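Local coordinates for mandelate racemase/muconate lactonizing protein (Paenibacillus sp., PDB 3V5C) that probably dehydrates galacturonate as a magnesium-dependent member of the enolase superfamily, at residues P66-D71 and L93-P98; S60-T65 and D285-G290; A223-N228 and R253-L258; A189-I194 and G202-D207. The protein carries 1 engineered substitution. One frame throughout, in Å; residues are numbered along the deposited sequence.

Overall arrangement
Interactions 1 and 2 touch on one side of the chain's centre; interactions 3 and 4 touch on the opposite side. Interaction 1, inside the capping domain, lays a glutamine amide and a leucine against an indole, largely buried. Interaction 2 carries that domain onto a barrel loop through isoleucines, and helix 92-107, part of interaction 1, bonds to both of its segments. Interaction 4 is fully buried and aliphatic, between a helix and the strand that follows it. Interaction 3, about 12 Å from it centre to centre, joins two barrel loops nearer solvent and relies on polar groups and a water.

Interaction 1 of 4, residues P66-D71 and L93-P98; sequences PEWAED and LQLEYP
Q94 lies flat over one face of the W68 indole. Its CB touches CH2 of W68 at 3.5 Å. Its CG sits above the six-membered ring, 3.7 Å from the centroid and 12° off the normal, a CH-pi contact. The bend at chi2 then lays the amide along the ring, the two planes 14° apart, with Q94 CD 3.6 Å from W68 CZ2. Q94 NE2 is hydrogen-bonded to H63 O, which probably helps hold the amide in this orientation. L95, next along, comes from another direction: its CD1 meets the rim of the indole in the ring plane, 3.7 Å from W68 CZ3. Both helices belong to the N-terminal capping domain of the enolase fold, and W68, with CG anti to its own N (chi1 -176°), is the side chain that bridges from short helix 66-70 to helix 92-107. With an alanine in place of W68, the amide and CG of Q94 would probably lose the surface they rest on and L95 CD1 its aromatic neighbour. E96 turns to the other side of its helix, where its carboxylate takes the backbone N-H groups of F291 and T292.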
loop_
_atom_site.group_PDB
_atom_site.type_symbol
_atom_site.label_atom_id
_atom_site.label_comp_id
_atom_site.label_asym_id
_atom_site.label_seq_id
_atom_site.Cartn_x
_atom_site.Cartn_y
_atom_site.Cartn_z
ATOM N N PRO A 66 -10.487 7.919 22.499
ATOM C CA PRO A 66 -10.237 9.155 23.257
ATOM C C PRO A 66 -9.505 8.865 24.562
ATOM O O PRO A 66 -8.674 9.665 24.981
ATOM C CB PRO A 66 -11.645 9.660 23.569
ATOM C CG PRO A 66 -12.489 9.115 22.473
ATOM C CD PRO A 66 -11.903 7.783 22.107
ATOM N N GLU A 67 -9.806 7.732 25.189
ATOM C CA GLU A 67 -9.219 7.411 26.488
ATOM C C GLU A 67 -7.723 7.103 26.370
ATOM O O GLU A 67 -6.932 7.457 27.248
ATOM C CB GLU A 67 -9.982 6.256 27.145
ATOM C CG GLU A 67 -11.405 6.626 27.600
ATOM C CD GLU A 67 -12.432 6.685 26.464
ATOM O OE1 GLU A 67 -12.145 6.215 25.341
ATOM O OE2 GLU A 67 -13.550 7.187 26.702
ATOM N N TRP A 68 -7.342 6.480 25.262
ATOM C CA TRP A 68 -5.932 6.258 24.948
ATOM C C TRP A 68 -5.252 7.612 24.765
ATOM O O TRP A 68 -4.195 7.874 25.338
ATOM C CB TRP A 68 -5.822 5.428 23.666
ATOM C CG TRP A 68 -4.417 5.009 23.241
ATOM C CD1 TRP A 68 -3.836 3.793 23.446
ATOM C CD2 TRP A 68 -3.464 5.784 22.489
ATOM N NE1 TRP A 68 -2.571 3.765 22.895
ATOM C CE2 TRP A 68 -2.322 4.975 22.301
ATOM C CE3 TRP A 68 -3.461 7.081 21.966
ATOM C CZ2 TRP A 68 -1.192 5.423 21.619
ATOM C CZ3 TRP A 68 -2.346 7.521 21.296
ATOM C CH2 TRP A 68 -1.220 6.705 21.130
ATOM N N ALA A 69 -5.865 8.478 23.959
ATOM C CA ALA A 69 -5.257 9.750 23.630
ATOM C C ALA A 69 -5.128 10.631 24.872
ATOM O O ALA A 69 -4.156 11.364 25.024
ATOM C CB ALA A 69 -6.060 10.453 22.555
ATOM N N GLU A 70 -6.126 10.574 25.747
ATOM C CA GLU A 70 -6.121 11.397 26.951
ATOM C C GLU A 70 -4.815 11.192 27.712
ATOM O O GLU A 70 -4.238 12.139 28.243
ATOM C CB GLU A 70 -7.315 11.034 27.837
ATOM C CG GLU A 70 -7.526 11.958 29.036
ATOM C CD GLU A 70 -6.627 11.609 30.215
ATOM O OE1 GLU A 70 -6.249 10.425 30.347
ATOM O OE2 GLU A 70 -6.291 12.519 31.008
ATOM N N ASP A 71 -4.341 9.948 27.722
ATOM C CA ASP A 71 -3.126 9.587 28.441
ATOM C C ASP A 71 -1.837 10.056 27.757
ATOM O O ASP A 71 -0.762 10.011 28.351
ATOM C CB ASP A 71 -3.078 8.073 28.647
ATOM C CG ASP A 71 -2.130 7.675 29.752
ATOM O OD1 ASP A 71 -2.270 8.222 30.868
ATOM O OD2 ASP A 71 -1.239 6.835 29.500
ATOM N N LEU A 93 0.603 2.780 15.501
ATOM C CA LEU A 93 -0.637 2.725 14.725
ATOM C C LEU A 93 -1.488 3.983 14.936
ATOM O O LEU A 93 -2.160 4.456 14.012
ATOM C CB LEU A 93 -1.450 1.487 15.079
ATOM C CG LEU A 93 -0.727 0.146 14.938
ATOM C CD1 LEU A 93 -1.612 -0.989 15.440
ATOM C CD2 LEU A 93 -0.253 -0.073 13.479
ATOM N N GLN A 94 -1.445 4.518 16.151
ATOM C CA GLN A 94 -2.295 5.631 16.537
ATOM C C GLN A 94 -1.743 6.969 16.061
ATOM O O GLN A 94 -2.500 7.843 15.647
ATOM C CB GLN A 94 -2.416 5.676 18.060
ATOM C CG GLN A 94 -3.135 4.483 18.675
ATOM C CD GLN A 94 -2.229 3.280 18.918
ATOM O OE1 GLN A 94 -1.012 3.324 18.689
ATOM N NE2 GLN A 94 -2.830 2.188 19.383
ATOM N N LEU A 95 -0.418 7.126 16.108
ATOM C CA LEU A 95 0.144 8.460 15.929
ATOM C C LEU A 95 1.354 8.618 15.012
ATOM O O LEU A 95 1.810 9.746 14.808
ATOM C CB LEU A 95 0.489 9.064 17.308
ATOM C CG LEU A 95 -0.647 9.391 18.269
ATOM C CD1 LEU A 95 -0.035 9.900 19.596
ATOM C CD2 LEU A 95 -1.592 10.404 17.657
ATOM N N GLU A 96 1.874 7.544 14.435
ATOM C CA GLU A 96 3.107 7.698 13.661
ATOM C C GLU A 96 2.896 8.665 12.500
ATOM O O GLU A 96 3.774 9.460 12.172
ATOM C CB GLU A 96 3.654 6.374 13.131
ATOM C CG GLU A 96 2.787 5.665 12.103
ATOM C CD GLU A 96 3.346 4.298 11.756
ATOM O OE1 GLU A 96 2.618 3.537 11.115
ATOM O OE2 GLU A 96 4.507 4.007 12.123
ATOM N N TYR A 97 1.738 8.588 11.861
ATOM C CA TYR A 97 1.539 9.428 10.697
ATOM C C TYR A 97 1.360 10.904 11.058
ATOM O O TYR A 97 2.070 11.750 10.528
ATOM C CB TYR A 97 0.432 8.879 9.768
ATOM C CG TYR A 97 0.882 7.653 8.990
ATOM C CD1 TYR A 97 1.898 7.753 8.038
ATOM C CD2 TYR A 97 0.323 6.390 9.209
ATOM C CE1 TYR A 97 2.345 6.675 7.311
ATOM C CE2 TYR A 97 0.762 5.288 8.462
ATOM C CZ TYR A 97 1.791 5.445 7.527
ATOM O OH TYR A 97 2.247 4.387 6.767
ATOM N N PRO A 98 0.422 11.223 11.963
ATOM C CA PRO A 98 0.388 12.632 12.392
ATOM C C PRO A 98 1.738 13.131 12.953
ATOM O O PRO A 98 2.076 14.301 12.749
ATOM C CB PRO A 98 -0.680 12.649 13.498
ATOM C CG PRO A 98 -1.500 11.380 13.279
ATOM C CD PRO A 98 -0.590 10.380 12.632
#

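Interaction 2 of 4, residues S60-T65 and D285-G290; sequences SSIHMT and DIIWPG
The methyl CG2 of I287 is where the two loops meet. It lies 4.0 Å from I62 CG2, equally near I62 CD1, and 3.7 Å from S60 OG, while CD1 of the same isoleucine also packs beside that hydroxyl. I287 offers both branches because CG1 is anti to its carbonyl carbon (chi1 -52°), which leaves CG2 anti to the backbone N and turned at I62. The I62 side chain crosses that of I287 obliquely and continues to W288, where I62 CD1 touches W288 CB at 4.1 Å. I62 CD1 also lies over a face of the H63 ring, toward the rim.

One shell out, D285 shapes the loop that presents I287 and W288. Its OD2 accepts two backbone N-H groups: W288 N at 3.0 Å, nearly straight and on the anti lone pair, and I287 N at 2.9 Å, arriving from above the carboxylate plane. The bond to I287 N makes an Asx turn, and with W288 N the pair forms an Asx motif; the other oxygen, OD1, is held by H311 ND1. A cis peptide precedes P289, and G290 is the N-cap of helix 291-303.

Segment 60-65 leaves strand 55-60 of the capping domain, and 285-290 follows barrel strand 281-282 and leads into helix 291-303, which makes this a joint between the two domains of an enolase fold. Helix 92-107 flanks it, with Q94 O on S61 OG and Y97 OH on I286 O, and helix 317-325 covers S60 and I286.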
loop_
_atom_site.group_PDB
_atom_site.type_symbol
_atom_site.label_atom_id
_atom_site.label_comp_id
_atom_site.label_asym_id
_atom_site.label_seq_id
_atom_site.Cartn_x
_atom_site.Cartn_y
_atom_site.Cartn_z
ATOM N N SER A 60 -3.094 9.307 8.930
ATOM C CA SER A 60 -3.820 8.078 9.273
ATOM C C SER A 60 -3.683 7.775 10.763
ATOM O O SER A 60 -2.627 8.003 11.355
ATOM C CB SER A 60 -3.255 6.914 8.456
ATOM O OG SER A 60 -3.700 5.662 8.958
ATOM N N SER A 61 -4.758 7.299 11.369
ATOM C CA SER A 61 -4.696 6.854 12.761
ATOM C C SER A 61 -5.655 5.689 12.924
ATOM O O SER A 61 -6.826 5.810 12.548
ATOM C CB SER A 61 -5.083 7.995 13.708
ATOM O OG SER A 61 -5.168 7.520 15.049
ATOM N N ILE A 62 -5.171 4.568 13.460
ATOM C CA ILE A 62 -6.050 3.449 13.778
ATOM C C ILE A 62 -5.817 2.987 15.209
ATOM O O ILE A 62 -4.769 3.269 15.801
ATOM C CB ILE A 62 -5.899 2.276 12.781
ATOM C CG1 ILE A 62 -4.515 1.639 12.889
ATOM C CG2 ILE A 62 -6.200 2.759 11.346
ATOM C CD1 ILE A 62 -4.399 0.267 12.191
ATOM N N HIS A 63 -6.810 2.295 15.761
ATOM C CA HIS A 63 -6.710 1.717 17.100
ATOM C C HIS A 63 -6.508 2.781 18.177
ATOM O O HIS A 63 -5.819 2.533 19.166
ATOM C CB HIS A 63 -5.551 0.724 17.160
ATOM C CG HIS A 63 -5.753 -0.497 16.323
ATOM N ND1 HIS A 63 -6.732 -0.588 15.359
ATOM C CD2 HIS A 63 -5.103 -1.685 16.312
ATOM C CE1 HIS A 63 -6.675 -1.777 14.785
ATOM N NE2 HIS A 63 -5.696 -2.462 15.346
ATOM N N MET A 64 -7.069 3.968 17.979
ATOM C CA MET A 64 -6.957 5.018 18.994
ATOM C C MET A 64 -8.329 5.391 19.523
ATOM O O MET A 64 -9.217 5.731 18.748
ATOM C CB MET A 64 -6.292 6.271 18.424
ATOM C CG MET A 64 -6.105 7.372 19.455
ATOM S SD MET A 64 -4.949 8.651 18.933
ATOM C CE MET A 64 -5.811 9.383 17.539
ATOM N N THR A 65 -8.494 5.340 20.843
ATOM C CA THR A 65 -9.713 5.828 21.483
ATOM C C THR A 65 -9.433 7.164 22.162
ATOM O O THR A 65 -8.281 7.515 22.388
ATOM C CB THR A 65 -10.208 4.847 22.549
ATOM O OG1 THR A 65 -9.206 4.705 23.562
ATOM C CG2 THR A 65 -10.474 3.481 21.913
ATOM N N ASP A 285 1.046 -4.589 5.158
ATOM C CA ASP A 285 0.265 -3.388 4.864
ATOM C C ASP A 285 0.916 -2.114 5.436
ATOM O O ASP A 285 1.541 -2.134 6.507
ATOM C CB ASP A 285 -1.158 -3.598 5.410
ATOM C CG ASP A 285 -2.098 -2.424 5.143
ATOM O OD1 ASP A 285 -2.743 -2.413 4.068
ATOM O OD2 ASP A 285 -2.263 -1.566 6.040
ATOM N N ILE A 286 0.759 -1.021 4.692
ATOM C CA ILE A 286 1.372 0.277 4.996
ATOM C C ILE A 286 0.774 0.972 6.229
ATOM O O ILE A 286 1.407 1.857 6.817
ATOM C CB ILE A 286 1.308 1.187 3.749
ATOM C CG1 ILE A 286 2.110 2.464 3.950
ATOM C CG2 ILE A 286 -0.148 1.525 3.404
ATOM C CD1 ILE A 286 3.586 2.239 4.171
ATOM N N ILE A 287 -0.442 0.589 6.609
ATOM C CA ILE A 287 -1.106 1.129 7.795
ATOM C C ILE A 287 -0.913 0.186 8.999
ATOM O O ILE A 287 -0.588 0.625 10.105
ATOM C CB ILE A 287 -2.613 1.340 7.565
ATOM C CG1 ILE A 287 -2.886 2.149 6.294
ATOM C CG2 ILE A 287 -3.262 2.016 8.782
ATOM C CD1 ILE A 287 -2.299 3.536 6.307
ATOM N N TRP A 288 -1.124 -1.111 8.780
ATOM C CA TRP A 288 -0.906 -2.111 9.824
ATOM C C TRP A 288 -0.056 -3.235 9.232
ATOM O O TRP A 288 -0.550 -4.011 8.418
ATOM C CB TRP A 288 -2.245 -2.657 10.326
ATOM C CG TRP A 288 -2.097 -3.754 11.323
ATOM C CD1 TRP A 288 -1.847 -3.617 12.660
ATOM C CD2 TRP A 288 -2.158 -5.168 11.067
ATOM N NE1 TRP A 288 -1.771 -4.858 13.256
ATOM C CE2 TRP A 288 -1.949 -5.824 12.299
ATOM C CE3 TRP A 288 -2.371 -5.942 9.916
ATOM C CZ2 TRP A 288 -1.950 -7.220 12.415
ATOM C CZ3 TRP A 288 -2.371 -7.329 10.033
ATOM C CH2 TRP A 288 -2.160 -7.951 11.272
ATOM N N PRO A 289 1.210 -3.356 9.653
ATOM C CA PRO A 289 1.835 -2.811 10.862
ATOM C C PRO A 289 2.342 -1.370 10.777
ATOM O O PRO A 289 2.743 -0.836 11.817
ATOM C CB PRO A 289 3.020 -3.744 11.080
ATOM C CG PRO A 289 3.432 -4.115 9.675
ATOM C CD PRO A 289 2.118 -4.285 8.949
ATOM N N GLY A 290 2.335 -0.750 9.601
ATOM C CA GLY A 290 2.669 0.664 9.551
ATOM C C GLY A 290 4.047 1.086 9.071
ATOM O O GLY A 290 4.890 0.270 8.680
#

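Interaction 3 of 4, residues A223-N228 and R253-L258; sequences ALSDVN and RGQNVL
Q255 fills the inner side of this contact: its extended chain carries NE2 to 4.0 Å from S225 CA, close by the carbonyl of L224. With CG anti to the backbone N (chi1 -173°) the side chain reaches straight across from its own loop, backed by W249 and L250 of helix 240-253. Both ends of the amide are used. NE2 donates to L221 O in the last turn of helix 214-223 and to water 1 at 3.0 Å, and water 1 passes the link on to V227 O, though at 2.5 Å that second bond is too short to be trusted in detail. On the other end OE1 accepts from R253 NE at 3.2 Å, the donor tilted 18° from the carbonyl plane.

Outward the contact opens to solvent. S225 and R253 are exposed, and they meet at one point: S225 OG lies 2.6 Å from R253 NH1, near the plane of the guanidinium and at its edge. The bend at chi3 of R253 (48°) curls the arginine back to this place. S225 OG is hydrogen-bonded to A222 O. A leucine in place of Q255 would probably leave water 1 and L221 O without this N-H donor and the R253 guanidinium freer to turn.

L224 to V227 form a type I turn just after helix 214-223, and G254, with positive phi, closes helix 240-253 in a Schellman motif. Two such helix-to-strand loops side by side, leading into the parallel strands 231-233 and 258-261, mark the end of a beta/alpha barrel where its strands begin, here the barrel domain of an enolase fold.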
loop_
_atom_site.group_PDB
_atom_site.type_symbol
_atom_site.label_atom_id
_atom_site.label_comp_id
_atom_site.label_asym_id
_atom_site.label_seq_id
_atom_site.Cartn_x
_atom_site.Cartn_y
_atom_site.Cartn_z
ATOM N N ALA A 223 -0.245 -21.770 -18.688
ATOM C CA ALA A 223 -1.055 -21.187 -19.755
ATOM C C ALA A 223 -0.503 -19.818 -20.139
ATOM O O ALA A 223 -0.527 -19.442 -21.311
ATOM C CB ALA A 223 -2.513 -21.092 -19.332
ATOM N N LEU A 224 0.028 -19.096 -19.159
ATOM C CA LEU A 224 0.566 -17.758 -19.378
ATOM C C LEU A 224 2.077 -17.725 -19.637
ATOM O O LEU A 224 2.702 -16.690 -19.462
ATOM C CB LEU A 224 0.190 -16.821 -18.226
ATOM C CG LEU A 224 -1.316 -16.599 -18.022
ATOM C CD1 LEU A 224 -1.600 -15.979 -16.670
ATOM C CD2 LEU A 224 -1.909 -15.721 -19.135
ATOM N N SER A 225 2.637 -18.852 -20.072
ATOM C CA SER A 225 4.070 -18.950 -20.382
ATOM C C SER A 225 4.525 -17.863 -21.346
ATOM O O SER A 225 5.600 -17.277 -21.178
ATOM C CB SER A 225 4.385 -20.307 -21.007
ATOM O OG SER A 225 4.271 -21.344 -20.050
ATOM N N ASP A 226 3.705 -17.611 -22.362
ATOM C CA ASP A 226 4.057 -16.656 -23.411
ATOM C C ASP A 226 3.806 -15.222 -22.971
ATOM O O ASP A 226 4.041 -14.280 -23.722
ATOM C CB ASP A 226 3.296 -16.954 -24.709
ATOM C CG ASP A 226 1.821 -17.267 -24.479
ATOM O OD1 ASP A 226 1.330 -17.141 -23.333
ATOM O OD2 ASP A 226 1.143 -17.640 -25.464
ATOM N N VAL A 227 3.324 -15.063 -21.746
ATOM C CA VAL A 227 3.049 -13.750 -21.202
ATOM C C VAL A 227 4.076 -13.451 -20.130
ATOM O O VAL A 227 4.359 -14.293 -19.285
ATOM C CB VAL A 227 1.656 -13.704 -20.553
ATOM C CG1 VAL A 227 1.474 -12.415 -19.793
ATOM C CG2 VAL A 227 0.564 -13.894 -21.595
ATOM N N ASN A 228 4.643 -12.256 -20.154
ATOM C CA ASN A 228 5.614 -11.910 -19.128
ATOM C C ASN A 228 4.867 -11.431 -17.895
ATOM O O ASN A 228 4.178 -10.416 -17.935
ATOM C CB ASN A 228 6.617 -10.871 -19.635
ATOM C CG ASN A 228 7.441 -11.381 -20.809
ATOM O OD1 ASN A 228 7.504 -10.742 -21.861
ATOM N ND2 ASN A 228 8.069 -12.542 -20.635
ATOM N N ARG A 253 11.336 -24.623 -15.580
ATOM C CA ARG A 253 10.680 -24.116 -16.781
ATOM C C ARG A 253 11.357 -22.871 -17.333
ATOM O O ARG A 253 11.032 -22.421 -18.431
ATOM C CB ARG A 253 9.219 -23.785 -16.476
ATOM C CG ARG A 253 8.402 -24.980 -16.039
ATOM C CD ARG A 253 6.988 -24.561 -15.692
ATOM N NE ARG A 253 6.426 -23.711 -16.737
ATOM C CZ ARG A 253 5.744 -24.157 -17.788
ATOM N NH1 ARG A 253 5.278 -23.296 -18.684
ATOM N NH2 ARG A 253 5.519 -25.455 -17.947
ATOM N N GLY A 254 12.280 -22.305 -16.562
ATOM C CA GLY A 254 12.913 -21.049 -16.927
ATOM C C GLY A 254 11.930 -19.889 -16.925
ATOM O O GLY A 254 12.137 -18.874 -17.594
ATOM N N GLN A 255 10.853 -20.043 -16.161
ATOM C CA GLN A 255 9.814 -19.028 -16.071
ATOM C C GLN A 255 10.102 -18.082 -14.909
ATOM O O GLN A 255 10.073 -18.482 -13.741
ATOM C CB GLN A 255 8.430 -19.692 -15.927
ATOM C CG GLN A 255 7.255 -18.732 -15.997
ATOM C CD GLN A 255 5.915 -19.437 -16.192
ATOM O OE1 GLN A 255 5.821 -20.664 -16.111
ATOM N NE2 GLN A 255 4.874 -18.658 -16.460
ATOM N N ASN A 256 10.398 -16.832 -15.244
ATOM C CA ASN A 256 10.763 -15.823 -14.259
ATOM C C ASN A 256 9.552 -15.063 -13.752
ATOM O O ASN A 256 9.129 -14.072 -14.354
ATOM C CB ASN A 256 11.755 -14.833 -14.871
ATOM C CG ASN A 256 12.966 -15.527 -15.452
ATOM O OD1 ASN A 256 13.498 -16.463 -14.854
ATOM N ND2 ASN A 256 13.391 -15.096 -16.634
ATOM N N VAL A 257 8.990 -15.543 -12.652
ATOM C CA VAL A 257 7.877 -14.878 -11.989
ATOM C C VAL A 257 8.207 -14.792 -10.499
ATOM O O VAL A 257 8.519 -15.804 -9.866
ATOM C CB VAL A 257 6.596 -15.693 -12.184
ATOM C CG1 VAL A 257 5.419 -15.057 -11.446
ATOM C CG2 VAL A 257 6.284 -15.837 -13.679
ATOM N N LEU A 258 8.191 -13.588 -9.934
ATOM C CA LEU A 258 8.454 -13.463 -8.499
ATOM C C LEU A 258 7.245 -13.923 -7.699
ATOM O O LEU A 258 6.108 -13.819 -8.175
ATOM C CB LEU A 258 8.763 -12.008 -8.131
ATOM C CG LEU A 258 9.980 -11.423 -8.844
ATOM C CD1 LEU A 258 9.929 -9.907 -8.791
ATOM C CD2 LEU A 258 11.270 -11.958 -8.230
HETATM O O HOH W 1 5.259 -15.810 -17.456
#

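Interaction 4 of 4, residues A189-I194 and G202-D207; sequences AIVRGI and GKIMID
I204 meets V191 and I194 together, and it is the side chain to trace. From its CB, aimed at helix 180-198, the chain forks. CG2, anti to the backbone N, approaches V191 CG1 at 4.2 Å. The other branch goes through CG1 and, with chi1 and chi2 both close to -60°, folds round so that CD1 lands 4.0 Å from I194 CG2. One isoleucine thus reaches two helix residues three apart, one branch to each; I169 of the neighbouring strand 167-170 packs on it too.

The setting is a beta-alpha-beta crossover: strand 167-170, helix 180-198, then strand 204-207 laid parallel to the first, the repeating element of a beta/alpha barrel. The helix therefore runs back against its strand, with an angle of 158° between the N-to-C directions of the two short pieces and their axes 9.9 Å apart, a gap filled by branched aliphatic side chains.

Two residues along the strand, I206 takes up the same face. Its CG1 stands between N and the carbonyl carbon (chi1 64°), which leaves CG2 to do the touching: it sits 3.8 Å from V191 CG2 and 4.1 Å from V191 CG1, so the valine straddles this methyl with both of its own. The two side chains cross at about a right angle. V191 consequently reaches both strand isoleucines, whereas I194 leans on I204 and, further round, on I169 and M152.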
loop_
_atom_site.group_PDB
_atom_site.type_symbol
_atom_site.label_atom_id
_atom_site.label_comp_id
_atom_site.label_asym_id
_atom_site.label_seq_id
_atom_site.Cartn_x
_atom_site.Cartn_y
_atom_site.Cartn_z
ATOM N N ALA A 189 -7.600 -15.688 -19.846
ATOM C CA ALA A 189 -7.969 -14.851 -20.980
ATOM C C ALA A 189 -7.864 -13.378 -20.616
ATOM O O ALA A 189 -7.413 -12.564 -21.418
ATOM C CB ALA A 189 -9.387 -15.164 -21.423
ATOM N N ILE A 190 -8.318 -13.030 -19.416
ATOM C CA ILE A 190 -8.241 -11.642 -18.967
ATOM C C ILE A 190 -6.792 -11.180 -18.815
ATOM O O ILE A 190 -6.423 -10.081 -19.236
ATOM C CB ILE A 190 -9.034 -11.441 -17.657
ATOM C CG1 ILE A 190 -10.536 -11.533 -17.946
ATOM C CG2 ILE A 190 -8.676 -10.102 -17.004
ATOM C CD1 ILE A 190 -11.425 -11.571 -16.722
ATOM N N VAL A 191 -5.968 -11.999 -18.184
ATOM C CA VAL A 191 -4.578 -11.639 -18.039
ATOM C C VAL A 191 -3.910 -11.431 -19.393
ATOM O O VAL A 191 -3.219 -10.448 -19.595
ATOM C CB VAL A 191 -3.820 -12.647 -17.197
ATOM C CG1 VAL A 191 -2.340 -12.259 -17.162
ATOM C CG2 VAL A 191 -4.410 -12.674 -15.780
ATOM N N ARG A 192 -4.141 -12.348 -20.326
ATOM C CA ARG A 192 -3.617 -12.178 -21.677
ATOM C C ARG A 192 -4.073 -10.851 -22.273
ATOM O O ARG A 192 -3.279 -10.108 -22.845
ATOM C CB ARG A 192 -4.114 -13.300 -22.593
ATOM C CG ARG A 192 -3.588 -14.671 -22.291
ATOM C CD ARG A 192 -3.934 -15.628 -23.436
ATOM N NE ARG A 192 -3.272 -16.917 -23.276
ATOM C CZ ARG A 192 -1.969 -17.102 -23.453
ATOM N NH1 ARG A 192 -1.198 -16.079 -23.801
ATOM N NH2 ARG A 192 -1.433 -18.303 -23.288
ATOM N N GLY A 193 -5.367 -10.577 -22.149
ATOM C CA GLY A 193 -5.950 -9.374 -22.726
ATOM C C GLY A 193 -5.302 -8.109 -22.196
ATOM O O GLY A 193 -4.989 -7.189 -22.943
ATOM N N ILE A 194 -5.098 -8.050 -20.887
ATOM C CA ILE A 194 -4.487 -6.861 -20.302
ATOM C C ILE A 194 -3.019 -6.718 -20.705
ATOM O O ILE A 194 -2.554 -5.614 -20.974
ATOM C CB ILE A 194 -4.690 -6.837 -18.784
ATOM C CG1 ILE A 194 -6.178 -6.596 -18.511
ATOM C CG2 ILE A 194 -3.829 -5.737 -18.143
ATOM C CD1 ILE A 194 -6.642 -7.030 -17.148
ATOM N N GLY A 202 5.168 -2.741 -19.934
ATOM C CA GLY A 202 4.205 -2.709 -18.838
ATOM C C GLY A 202 4.278 -3.978 -17.995
ATOM O O GLY A 202 4.094 -5.072 -18.512
ATOM N N LYS A 203 4.563 -3.840 -16.703
ATOM C CA LYS A 203 4.667 -5.004 -15.826
ATOM C C LYS A 203 3.275 -5.470 -15.421
ATOM O O LYS A 203 2.407 -4.657 -15.052
ATOM C CB LYS A 203 5.501 -4.675 -14.578
ATOM C CG LYS A 203 6.944 -4.343 -14.895
ATOM C CD LYS A 203 7.722 -4.061 -13.628
ATOM C CE LYS A 203 9.210 -3.873 -13.911
ATOM N NZ LYS A 203 9.504 -2.578 -14.597
ATOM N N ILE A 204 3.062 -6.781 -15.481
ATOM C CA ILE A 204 1.776 -7.358 -15.129
ATOM C C ILE A 204 1.937 -8.207 -13.879
ATOM O O ILE A 204 2.835 -9.040 -13.806
ATOM C CB ILE A 204 1.268 -8.269 -16.264
ATOM C CG1 ILE A 204 1.083 -7.454 -17.544
ATOM C CG2 ILE A 204 -0.020 -8.972 -15.862
ATOM C CD1 ILE A 204 0.065 -6.358 -17.405
ATOM N N MET A 205 1.077 -7.976 -12.891
ATOM C CA MET A 205 1.051 -8.792 -11.683
ATOM C C MET A 205 -0.313 -9.461 -11.556
ATOM O O MET A 205 -1.317 -8.918 -12.020
ATOM C CB MET A 205 1.331 -7.932 -10.443
ATOM C CG MET A 205 2.734 -7.335 -10.376
ATOM S SD MET A 205 3.022 -5.972 -11.527
ATOM C CE MET A 205 1.945 -4.708 -10.870
ATOM N N ILE A 206 -0.357 -10.640 -10.939
ATOM C CA ILE A 206 -1.634 -11.281 -10.672
ATOM C C ILE A 206 -1.823 -11.595 -9.191
ATOM O O ILE A 206 -0.882 -11.947 -8.506
ATOM C CB ILE A 206 -1.884 -12.518 -11.568
ATOM C CG1 ILE A 206 -0.863 -13.629 -11.306
ATOM C CG2 ILE A 206 -1.861 -12.107 -13.056
ATOM C CD1 ILE A 206 -1.161 -14.911 -12.134
ATOM N N ASP A 207 -3.055 -11.460 -8.709
ATOM C CA ASP A 207 -3.366 -11.579 -7.291
ATOM C C ASP A 207 -4.587 -12.471 -7.190
ATOM O O ASP A 207 -5.664 -12.085 -7.649
ATOM C CB ASP A 207 -3.615 -10.171 -6.711
ATOM C CG ASP A 207 -4.091 -10.166 -5.255
ATOM O OD1 ASP A 207 -4.093 -11.218 -4.574
ATOM O OD2 ASP A 207 -4.422 -9.052 -4.766
#